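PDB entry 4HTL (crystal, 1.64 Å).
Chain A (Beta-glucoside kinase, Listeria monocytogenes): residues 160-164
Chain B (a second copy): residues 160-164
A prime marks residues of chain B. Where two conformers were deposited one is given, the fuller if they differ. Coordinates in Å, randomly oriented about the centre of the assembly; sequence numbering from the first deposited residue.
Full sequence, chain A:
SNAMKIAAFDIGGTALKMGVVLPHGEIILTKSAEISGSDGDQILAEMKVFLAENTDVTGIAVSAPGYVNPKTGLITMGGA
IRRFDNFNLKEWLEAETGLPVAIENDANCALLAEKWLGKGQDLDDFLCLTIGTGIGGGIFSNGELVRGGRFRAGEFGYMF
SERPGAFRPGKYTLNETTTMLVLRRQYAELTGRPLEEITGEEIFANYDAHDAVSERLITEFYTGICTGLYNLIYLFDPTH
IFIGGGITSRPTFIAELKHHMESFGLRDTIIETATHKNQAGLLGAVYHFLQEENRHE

Chain A, residues 160-164: FSERP
Chain B 160-164: FSERP

Two irregular segments can pack closely without a direct hydrogen bond, as residues 160-164 of this kinase do across an exact two-fold axis. Neither stretch is helix or strand; phi/psi runs -69/129 at Phe160, -97/-5 at Ser161, an extended -155/167 at Glu162, -59/129 at Arg163 and -69/139 at Pro164. The chains cross with their 161-to-163 directions 115° apart, and Glu162 CA lies 4.2 Å from Arg163′ CA, a register the symmetry repeats. Backbone meets backbone: Glu162 CA is 3.6 Å from Arg163′ N, and Arg163 N is 3.9 Å from Arg163′ N. These amides do not bond each other, since both are donors; one water accepts from Arg163 N and Arg163′ N, at 2.9 Å from its O to each. A second water donates to Phe160 O and Phe160′ O, its O 2.7 Å from each. Between them, Ser161 O receives a CA-H...O contact from Arg163′ CA (3.6 Å, 127° at H), repeated by the two-fold as Arg163 CA to Ser161′ O.

Side chains contribute little beyond their roots. Glu162 (p, t, chi3 -84°) and Arg163 (t, -146°, t, -114°) leave sideways, their CB atoms meeting at 4.1 Å from Glu162 CB to Arg163′ CB, while their charged ends lead away. Phe160 (m, chi2 -61°) starts toward the partner but its ring turns away; Ser161 (p) points away, and Pro164 is C-gamma endo.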

# COMPACT_ATOMS: atom_id res chain seq x y z
N PHE A 160 -11.26 0.89 -3.21
CA PHE A 160 -12.71 0.98 -2.97
C PHE A 160 -13.02 2.11 -2.00
O PHE A 160 -12.50 2.18 -0.88
CB PHE A 160 -13.24 -0.38 -2.46
CG PHE A 160 -13.34 -1.45 -3.53
CD1 PHE A 160 -14.15 -1.28 -4.61
CD2 PHE A 160 -12.64 -2.62 -3.44
CE1 PHE A 160 -14.24 -2.23 -5.62
CE2 PHE A 160 -12.76 -3.59 -4.38
CZ PHE A 160 -13.54 -3.39 -5.49
N SER A 161 -13.96 2.97 -2.39
CA SER A 161 -14.49 3.98 -1.48
C SER A 161 -15.80 3.57 -0.82
O SER A 161 -16.27 4.24 0.07
CB SER A 161 -14.67 5.28 -2.26
OG SER A 161 -15.57 5.13 -3.36
N GLU A 162 -16.34 2.43 -1.21
CA GLU A 162 -17.52 1.88 -0.61
C GLU A 162 -17.52 0.37 -0.82
O GLU A 162 -16.69 -0.16 -1.56
CB GLU A 162 -18.77 2.46 -1.18
CG GLU A 162 -18.93 2.22 -2.67
CD GLU A 162 -20.12 2.97 -3.24
OE1 GLU A 162 -21.26 2.46 -3.16
OE2 GLU A 162 -19.92 4.10 -3.72
N ARG A 163 -18.40 -0.32 -0.10
CA ARG A 163 -18.53 -1.77 -0.30
C ARG A 163 -18.90 -2.03 -1.77
O ARG A 163 -19.86 -1.45 -2.29
CB ARG A 163 -19.59 -2.37 0.58
CG ARG A 163 -19.72 -3.87 0.39
CD ARG A 163 -21.15 -4.35 0.56
NE ARG A 163 -21.23 -5.75 0.14
CZ ARG A 163 -21.91 -6.24 -0.90
NH1 ARG A 163 -22.67 -5.47 -1.67
NH2 ARG A 163 -21.85 -7.54 -1.13
N PRO A 164 -18.17 -2.92 -2.44
CA PRO A 164 -18.47 -3.07 -3.87
C PRO A 164 -19.83 -3.73 -4.03
O PRO A 164 -20.17 -4.63 -3.28
CB PRO A 164 -17.38 -4.01 -4.39
CG PRO A 164 -16.58 -4.38 -3.25
CD PRO A 164 -16.89 -3.55 -2.07
N PHE B 160 -10.66 0.21 4.91
CA PHE B 160 -12.13 0.27 4.91
C PHE B 160 -12.70 -0.82 4.01
O PHE B 160 -12.37 -0.94 2.82
CB PHE B 160 -12.60 1.68 4.47
CG PHE B 160 -12.43 2.74 5.54
CD1 PHE B 160 -13.06 2.64 6.73
CD2 PHE B 160 -11.63 3.84 5.33
CE1 PHE B 160 -12.91 3.59 7.74
CE2 PHE B 160 -11.50 4.80 6.27
CZ PHE B 160 -12.12 4.67 7.49
N SER B 161 -13.64 -1.58 4.54
CA SER B 161 -14.41 -2.53 3.74
C SER B 161 -15.76 -1.99 3.28
O SER B 161 -16.43 -2.60 2.48
CB SER B 161 -14.60 -3.81 4.54
OG SER B 161 -15.29 -3.58 5.77
N GLU B 162 -16.12 -0.80 3.74
CA GLU B 162 -17.31 -0.13 3.33
C GLU B 162 -17.13 1.36 3.52
O GLU B 162 -16.15 1.80 4.12
CB GLU B 162 -18.51 -0.59 4.09
CG GLU B 162 -18.41 -0.35 5.58
CD GLU B 162 -19.58 -0.98 6.34
OE1 GLU B 162 -20.66 -0.36 6.43
OE2 GLU B 162 -19.41 -2.12 6.79
N ARG B 163 -18.04 2.15 2.95
CA ARG B 163 -17.99 3.60 3.15
C ARG B 163 -18.11 3.89 4.65
O ARG B 163 -19.02 3.40 5.32
CB ARG B 163 -19.11 4.31 2.44
CG ARG B 163 -19.06 5.81 2.64
CD ARG B 163 -20.44 6.43 2.68
NE ARG B 163 -20.32 7.84 3.10
CZ ARG B 163 -20.77 8.38 4.22
NH1 ARG B 163 -21.48 7.68 5.12
NH2 ARG B 163 -20.55 9.66 4.44
N PRO B 164 -17.19 4.69 5.19
CA PRO B 164 -17.25 4.86 6.65
C PRO B 164 -18.50 5.65 7.02
O PRO B 164 -18.86 6.59 6.33
CB PRO B 164 -16.01 5.68 6.99
CG PRO B 164 -15.36 5.98 5.74
CD PRO B 164 -15.93 5.20 4.63
O HOH W 1 -11.16 0.57 0.87
O HOH W 2 -20.39 1.03 1.59